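Local coordinates for branched-chain amino acid aminotransferase (PDB 5CE8) that transfers the amino group of branched-chain L-amino acids to 2-oxoglutarate with pyridoxal 5'-phosphate as cofactor, and also accepts R-amines, at the interface of chains A and B and the interface of chains A and C. Residues are numbered along the deposited sequence; one frame, centred on the assembly and turned at random. Chains: chain A/B/C, Branched-chain amino acid aminotransferase.

The three contacts place chain A between two neighbours in the six-copy assembly. Contacts 1 and 3 both belong to the two-fold A–B interface, with the centres of their C-alpha atoms about 24 Å apart, and so mark two separate regions of it. Contact 2 joins chains A and C; its C-alpha centre lies about 9 Å from that of contact 1 and about 32 Å from that of contact 3. Contacts 1 and 2 share A:Arg150, whose backbone serves chain B and whose guanidinium serves chain C. The segment after strand 142-146 thus touches both partners, a means by which dimers may be joined in the assembly.

Contact 1: the interface of chains A and B. Residues chain A 149-151, 169; chain B 155-157.
This patch of the two-fold A–B interface, probably the dimer interface typical of class IV aminotransferases, pairs loop backbone with loop backbone and adds an asparagine side chain that bonds to both chains. The B:Ser155–B:Met157 loop lies against the A:Trp149–A:Arg151 segment. The backbone N of A:Arg150 gives a hydrogen bond to B:Ser155 O at 2.9 Å. Beside it, the amide nitrogen ND2 of A:Asn169, on helix 167-179, donates to B:Met156 O at 2.6 Å and, within its own chain, to A:Arg150 O at 2.8 Å. Both acceptors lie close to the plane of the amide, which fixes its rotation and holds the group flat between the two loops. The A:Asn169 side chain reaches them with CG anti to the backbone N (chi1 174°). Methionines fill in around this polar core. The B:Met156 side chain, extended beyond CG, runs past the carbonyls of A:Arg150 and A:Arg151, its CG 4.1 Å from A:Arg150 CB. On the same side of the amide plane, nearer its CB end, the methyl CE of B:Met157 rests 3.8 Å from A:Asn169 CB. The six-membered ring of A:Trp149 borders the B:Met156–B:Met157 peptide, with CZ3 3.9 Å from B:Met157 CA. By fastening helix 167-179 and the A:Trp149–A:Arg151 loop to the partner loop, the site probably helps hold the two subunits in register.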
loop_
_atom_site.group_PDB
_atom_site.type_symbol
_atom_site.label_atom_id
_atom_site.label_comp_id
_atom_site.label_asym_id
_atom_site.label_seq_id
_atom_site.Cartn_x
_atom_site.Cartn_y
_atom_site.Cartn_z
ATOM N N TRP A 149 11.403 7.699 -8.252
ATOM C CA TRP A 149 10.085 8.236 -8.343
ATOM C C TRP A 149 9.062 7.293 -8.912
ATOM O O TRP A 149 9.221 6.780 -9.956
ATOM C CB TRP A 149 10.112 9.515 -9.247
ATOM C CG TRP A 149 10.950 10.597 -8.623
ATOM C CD1 TRP A 149 12.218 10.881 -8.946
ATOM C CD2 TRP A 149 10.578 11.496 -7.593
ATOM N NE1 TRP A 149 12.663 11.872 -8.175
ATOM C CE2 TRP A 149 11.688 12.209 -7.272
ATOM C CE3 TRP A 149 9.465 11.643 -6.807
ATOM C CZ2 TRP A 149 11.700 13.191 -6.221
ATOM C CZ3 TRP A 149 9.453 12.579 -5.788
ATOM C CH2 TRP A 149 10.585 13.339 -5.503
ATOM N N ARG A 150 7.984 7.059 -8.205
ATOM C CA ARG A 150 6.911 6.283 -8.748
ATOM C C ARG A 150 5.957 7.161 -9.544
ATOM O O ARG A 150 5.817 8.328 -9.221
ATOM C CB ARG A 150 6.134 5.606 -7.624
ATOM C CG ARG A 150 6.980 4.725 -6.734
ATOM C CD ARG A 150 7.545 3.521 -7.530
ATOM N NE ARG A 150 8.173 2.463 -6.717
ATOM C CZ ARG A 150 9.500 2.178 -6.644
ATOM N NH1 ARG A 150 10.444 2.883 -7.281
ATOM N NH2 ARG A 150 9.908 1.123 -5.898
ATOM N N ARG A 151 5.332 6.581 -10.564
ATOM C CA ARG A 151 4.241 7.234 -11.285
ATOM C C ARG A 151 3.113 7.701 -10.356
ATOM O O ARG A 151 2.638 6.969 -9.492
ATOM C CB ARG A 151 3.681 6.284 -12.358
ATOM C CG ARG A 151 2.598 6.765 -13.273
ATOM C CD ARG A 151 2.947 7.750 -14.428
ATOM N NE ARG A 151 1.782 7.748 -15.324
ATOM C CZ ARG A 151 1.229 8.800 -15.971
ATOM N NH1 ARG A 151 1.780 9.995 -15.961
ATOM N NH2 ARG A 151 0.108 8.619 -16.689
ATOM N N ASN A 169 5.877 15.106 -11.766
ATOM C CA ASN A 169 6.317 13.680 -11.561
ATOM C C ASN A 169 7.194 13.128 -12.715
ATOM O O ASN A 169 8.332 12.528 -12.469
ATOM C CB ASN A 169 5.021 12.869 -11.316
ATOM C CG ASN A 169 5.247 11.351 -11.219
ATOM O OD1 ASN A 169 4.799 10.563 -12.078
ATOM N ND2 ASN A 169 5.765 10.959 -10.124
ATOM N N SER B 155 6.464 9.690 -2.465
ATOM C CA SER B 155 7.053 8.723 -3.428
ATOM C C SER B 155 6.829 9.111 -4.886
ATOM O O SER B 155 7.488 8.563 -5.775
ATOM C CB SER B 155 6.459 7.302 -3.256
ATOM O OG SER B 155 5.108 7.234 -3.713
ATOM N N MET B 156 5.915 10.057 -5.125
ATOM C CA MET B 156 5.546 10.494 -6.468
ATOM C C MET B 156 5.721 11.988 -6.803
ATOM O O MET B 156 6.078 12.311 -7.957
ATOM C CB MET B 156 4.046 10.133 -6.656
ATOM C CG MET B 156 3.712 8.680 -6.411
ATOM S SD MET B 156 1.924 8.479 -6.022
ATOM C CE MET B 156 2.146 6.783 -5.510
ATOM N N MET B 157 5.483 12.892 -5.832
ATOM C CA MET B 157 5.918 14.294 -5.964
ATOM C C MET B 157 6.347 14.855 -4.599
ATOM O O MET B 157 5.880 14.348 -3.597
ATOM C CB MET B 157 4.814 15.165 -6.501
ATOM C CG MET B 157 4.263 14.844 -7.925
ATOM S SD MET B 157 2.921 16.014 -8.206
ATOM C CE MET B 157 2.649 15.463 -9.856
#

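Contact 2: the interface of chains A and C. Residues chain A 146-148, 150; chain C 146-148, 150.
The carbonyl oxygen of A:Ser148 accepts hydrogen bonds from both terminal nitrogens of C:Arg150, which grip it end-on, NH2 at 2.9 Å and NH1 at 3.0 Å. NH2 approaches nearly in line with the C=O bond, whereas NH1 comes in the carbonyl plane on a lone pair. The oxygen lies almost in the guanidinium plane, so the forked pair of N-H groups fixes how that group is turned. The two-fold repeats the grip with the chains exchanged: NH1 and NH2 of A:Arg150 each donate to C:Ser148 O at 3.1 Å. Here both nitrogens reach the carbonyl from one face of its plane, tilted by about 20°, so the twins differ slightly. The arginines arrive from opposite directions and stack face to face, their planes 22° apart and A:Arg150 CZ 3.7 Å from C:Arg150 CZ. A bend at chi2 in each side chain (-65° in A:Arg150) helps bring the guanidinium over its mate. Two like-charged groups would be expected to repel, and the electronegative carbonyl oxygens at their ends probably offset part of that cost. Next to this stack the loops meet closely: A:Ser148 CB faces the carbonyl oxygens of C:Val146 and C:Val147, and C:Ser148 CB those of A:Val146 and A:Val147. The contact probably helps join dimers into the six-copy assembly. Where the two loops meet, A:Ser148 CA stands 3.8 Å from C:Ser148 CA.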
loop_
_atom_site.group_PDB
_atom_site.type_symbol
_atom_site.label_atom_id
_atom_site.label_comp_id
_atom_site.label_asym_id
_atom_site.label_seq_id
_atom_site.Cartn_x
_atom_site.Cartn_y
_atom_site.Cartn_z
ATOM N N VAL A 146 15.542 2.489 -14.203
ATOM C CA VAL A 146 14.278 2.555 -13.379
ATOM C C VAL A 146 14.564 3.583 -12.315
ATOM O O VAL A 146 15.599 3.478 -11.584
ATOM C CB VAL A 146 13.848 1.199 -12.612
ATOM C CG1 VAL A 146 12.536 1.459 -11.903
ATOM C CG2 VAL A 146 13.739 -0.028 -13.607
ATOM N N VAL A 147 13.698 4.593 -12.226
ATOM C CA VAL A 147 13.863 5.653 -11.258
ATOM C C VAL A 147 13.268 5.480 -9.873
ATOM O O VAL A 147 12.473 4.542 -9.603
ATOM C CB VAL A 147 13.454 7.013 -11.832
ATOM C CG1 VAL A 147 14.280 7.322 -12.977
ATOM C CG2 VAL A 147 11.977 7.082 -12.256
ATOM N N SER A 148 13.719 6.351 -8.948
ATOM C CA SER A 148 13.285 6.272 -7.535
ATOM C C SER A 148 11.840 6.776 -7.374
ATOM O O SER A 148 11.234 6.417 -6.410
ATOM C CB SER A 148 14.144 7.130 -6.582
ATOM O OG SER A 148 14.108 8.539 -7.007
ATOM N N ARG A 150 7.984 7.059 -8.205
ATOM C CA ARG A 150 6.911 6.283 -8.748
ATOM C C ARG A 150 5.957 7.161 -9.544
ATOM O O ARG A 150 5.817 8.328 -9.221
ATOM C CB ARG A 150 6.134 5.606 -7.624
ATOM C CG ARG A 150 6.980 4.725 -6.734
ATOM C CD ARG A 150 7.545 3.521 -7.530
ATOM N NE ARG A 150 8.173 2.463 -6.717
ATOM C CZ ARG A 150 9.500 2.178 -6.644
ATOM N NH1 ARG A 150 10.444 2.883 -7.281
ATOM N NH2 ARG A 150 9.908 1.123 -5.898
ATOM N N VAL C 146 18.899 8.668 -3.788
ATOM C CA VAL C 146 17.764 7.814 -3.512
ATOM C C VAL C 146 17.656 6.738 -4.656
ATOM O O VAL C 146 17.616 7.078 -5.847
ATOM C CB VAL C 146 16.457 8.695 -3.368
ATOM C CG1 VAL C 146 15.278 7.843 -2.963
ATOM C CG2 VAL C 146 16.676 9.819 -2.280
ATOM N N VAL C 147 17.564 5.467 -4.293
ATOM C CA VAL C 147 17.439 4.397 -5.343
ATOM C C VAL C 147 16.017 3.998 -5.600
ATOM O O VAL C 147 15.162 4.427 -4.879
ATOM C CB VAL C 147 18.365 3.192 -4.991
ATOM C CG1 VAL C 147 19.796 3.652 -5.014
ATOM C CG2 VAL C 147 18.011 2.612 -3.641
ATOM N N SER C 148 15.821 3.206 -6.666
ATOM C CA SER C 148 14.575 2.678 -7.111
ATOM C C SER C 148 14.050 1.541 -6.249
ATOM O O SER C 148 12.929 1.213 -6.361
ATOM C CB SER C 148 14.772 2.138 -8.575
ATOM O OG SER C 148 15.627 0.942 -8.652
ATOM N N ARG C 150 13.183 -0.364 -2.759
ATOM C CA ARG C 150 12.770 -0.052 -1.445
ATOM C C ARG C 150 13.252 -1.106 -0.505
ATOM O O ARG C 150 13.434 -2.223 -0.875
ATOM C CB ARG C 150 11.241 0.064 -1.350
ATOM C CG ARG C 150 10.498 1.146 -2.186
ATOM C CD ARG C 150 10.988 2.584 -2.007
ATOM N NE ARG C 150 10.237 3.592 -2.738
ATOM C CZ ARG C 150 10.598 4.289 -3.838
ATOM N NH1 ARG C 150 11.783 4.179 -4.486
ATOM N NH2 ARG C 150 9.685 5.159 -4.337
#

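Contact 3: the interface of chains A and B. Residues chain A 31-32, 37-38; chain B 105, 107, 129.
Bends at chi2 (56°) and chi3 (54°) curl the B:Arg105 side chain, whose CG lies anti to the backbone N, and bring its guanidinium to A:Asn37 and A:Tyr38 in this second part of the two-fold A–B interface. NH1 and NH2 converge end-on on the phenol oxygen of A:Tyr38, with hydrogen bonds of 2.9 Å from NH1 and 3.1 Å from NH2 to OH. That oxygen sits in the guanidinium plane, at its edge, while the tyrosine ring stands nearly perpendicular to the plane, at 84°. NH1 also donates to the amide oxygen OD1 of A:Asn37 at 2.9 Å, approaching from above the carbonyl plane and not along a lone pair. The other end of this amide is held within chain A, where A:Asn37 ND2 donates to A:Val31 O at 2.8 Å and fixes which way OD1 points. A:Asn37 CB, in turn, lies over the centre of one face of the A:Tyr38 ring, packing the two acceptor side chains together. Helix 34-38 is thereby tied to strand 102-109 of the partner. Beside the polar group, the A:Leu32 side chain runs antiparallel to the aliphatic part of B:Arg105, and its methyl CD2 rests 3.8 Å from B:Ala129 CB on strand 125-132.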
loop_
_atom_site.group_PDB
_atom_site.type_symbol
_atom_site.label_atom_id
_atom_site.label_comp_id
_atom_site.label_asym_id
_atom_site.label_seq_id
_atom_site.Cartn_x
_atom_site.Cartn_y
_atom_site.Cartn_z
ATOM N N VAL A 31 0.396 35.465 -15.455
ATOM C CA VAL A 31 1.165 34.622 -14.474
ATOM C C VAL A 31 0.340 34.295 -13.242
ATOM O O VAL A 31 0.775 33.556 -12.394
ATOM C CB VAL A 31 2.482 35.239 -14.031
ATOM C CG1 VAL A 31 3.435 35.418 -15.240
ATOM C CG2 VAL A 31 2.259 36.580 -13.269
ATOM N N LEU A 32 -0.845 34.909 -13.121
ATOM C CA LEU A 32 -1.748 34.531 -12.034
ATOM C C LEU A 32 -2.844 33.532 -12.438
ATOM O O LEU A 32 -3.728 33.257 -11.674
ATOM C CB LEU A 32 -2.423 35.810 -11.504
ATOM C CG LEU A 32 -1.509 36.864 -10.892
ATOM C CD1 LEU A 32 -2.349 38.111 -10.634
ATOM C CD2 LEU A 32 -0.820 36.380 -9.624
ATOM N N ASN A 37 -0.307 28.371 -11.781
ATOM C CA ASN A 37 -0.001 28.343 -10.372
ATOM C C ASN A 37 -0.394 26.988 -9.737
ATOM O O ASN A 37 0.145 26.658 -8.697
ATOM C CB ASN A 37 -0.782 29.438 -9.648
ATOM C CG ASN A 37 -0.167 30.817 -9.774
ATOM O OD1 ASN A 37 0.399 31.340 -8.787
ATOM N ND2 ASN A 37 -0.304 31.446 -10.965
ATOM N N TYR A 38 -1.326 26.240 -10.350
ATOM C CA TYR A 38 -1.892 24.981 -9.777
ATOM C C TYR A 38 -1.954 23.715 -10.717
ATOM O O TYR A 38 -2.599 22.715 -10.356
ATOM C CB TYR A 38 -3.303 25.261 -9.273
ATOM C CG TYR A 38 -3.396 26.447 -8.369
ATOM C CD1 TYR A 38 -2.539 26.632 -7.259
ATOM C CD2 TYR A 38 -4.384 27.393 -8.574
ATOM C CE1 TYR A 38 -2.650 27.768 -6.459
ATOM C CE2 TYR A 38 -4.477 28.526 -7.813
ATOM C CZ TYR A 38 -3.661 28.727 -6.751
ATOM O OH TYR A 38 -3.905 29.890 -6.031
ATOM N N ARG B 105 0.987 37.057 -4.061
ATOM C CA ARG B 105 1.395 35.822 -4.719
ATOM C C ARG B 105 2.742 35.880 -5.487
ATOM O O ARG B 105 2.789 36.461 -6.636
ATOM C CB ARG B 105 0.365 35.513 -5.748
ATOM C CG ARG B 105 0.708 34.290 -6.609
ATOM C CD ARG B 105 0.992 32.960 -5.897
ATOM N NE ARG B 105 0.001 32.445 -4.960
ATOM C CZ ARG B 105 -1.063 31.714 -5.258
ATOM N NH1 ARG B 105 -1.433 31.387 -6.504
ATOM N NH2 ARG B 105 -1.819 31.312 -4.267
ATOM N N VAL B 107 5.253 33.887 -7.660
ATOM C CA VAL B 107 5.245 32.764 -8.471
ATOM C C VAL B 107 6.548 32.680 -9.247
ATOM O O VAL B 107 6.950 33.630 -9.883
ATOM C CB VAL B 107 4.028 32.638 -9.371
ATOM C CG1 VAL B 107 3.794 33.824 -10.231
ATOM C CG2 VAL B 107 4.096 31.361 -10.178
ATOM N N ALA B 129 2.733 39.559 -7.398
ATOM C CA ALA B 129 1.502 40.336 -7.414
ATOM C C ALA B 129 0.944 40.455 -6.022
ATOM O O ALA B 129 0.981 39.465 -5.218
ATOM C CB ALA B 129 0.484 39.647 -8.263
#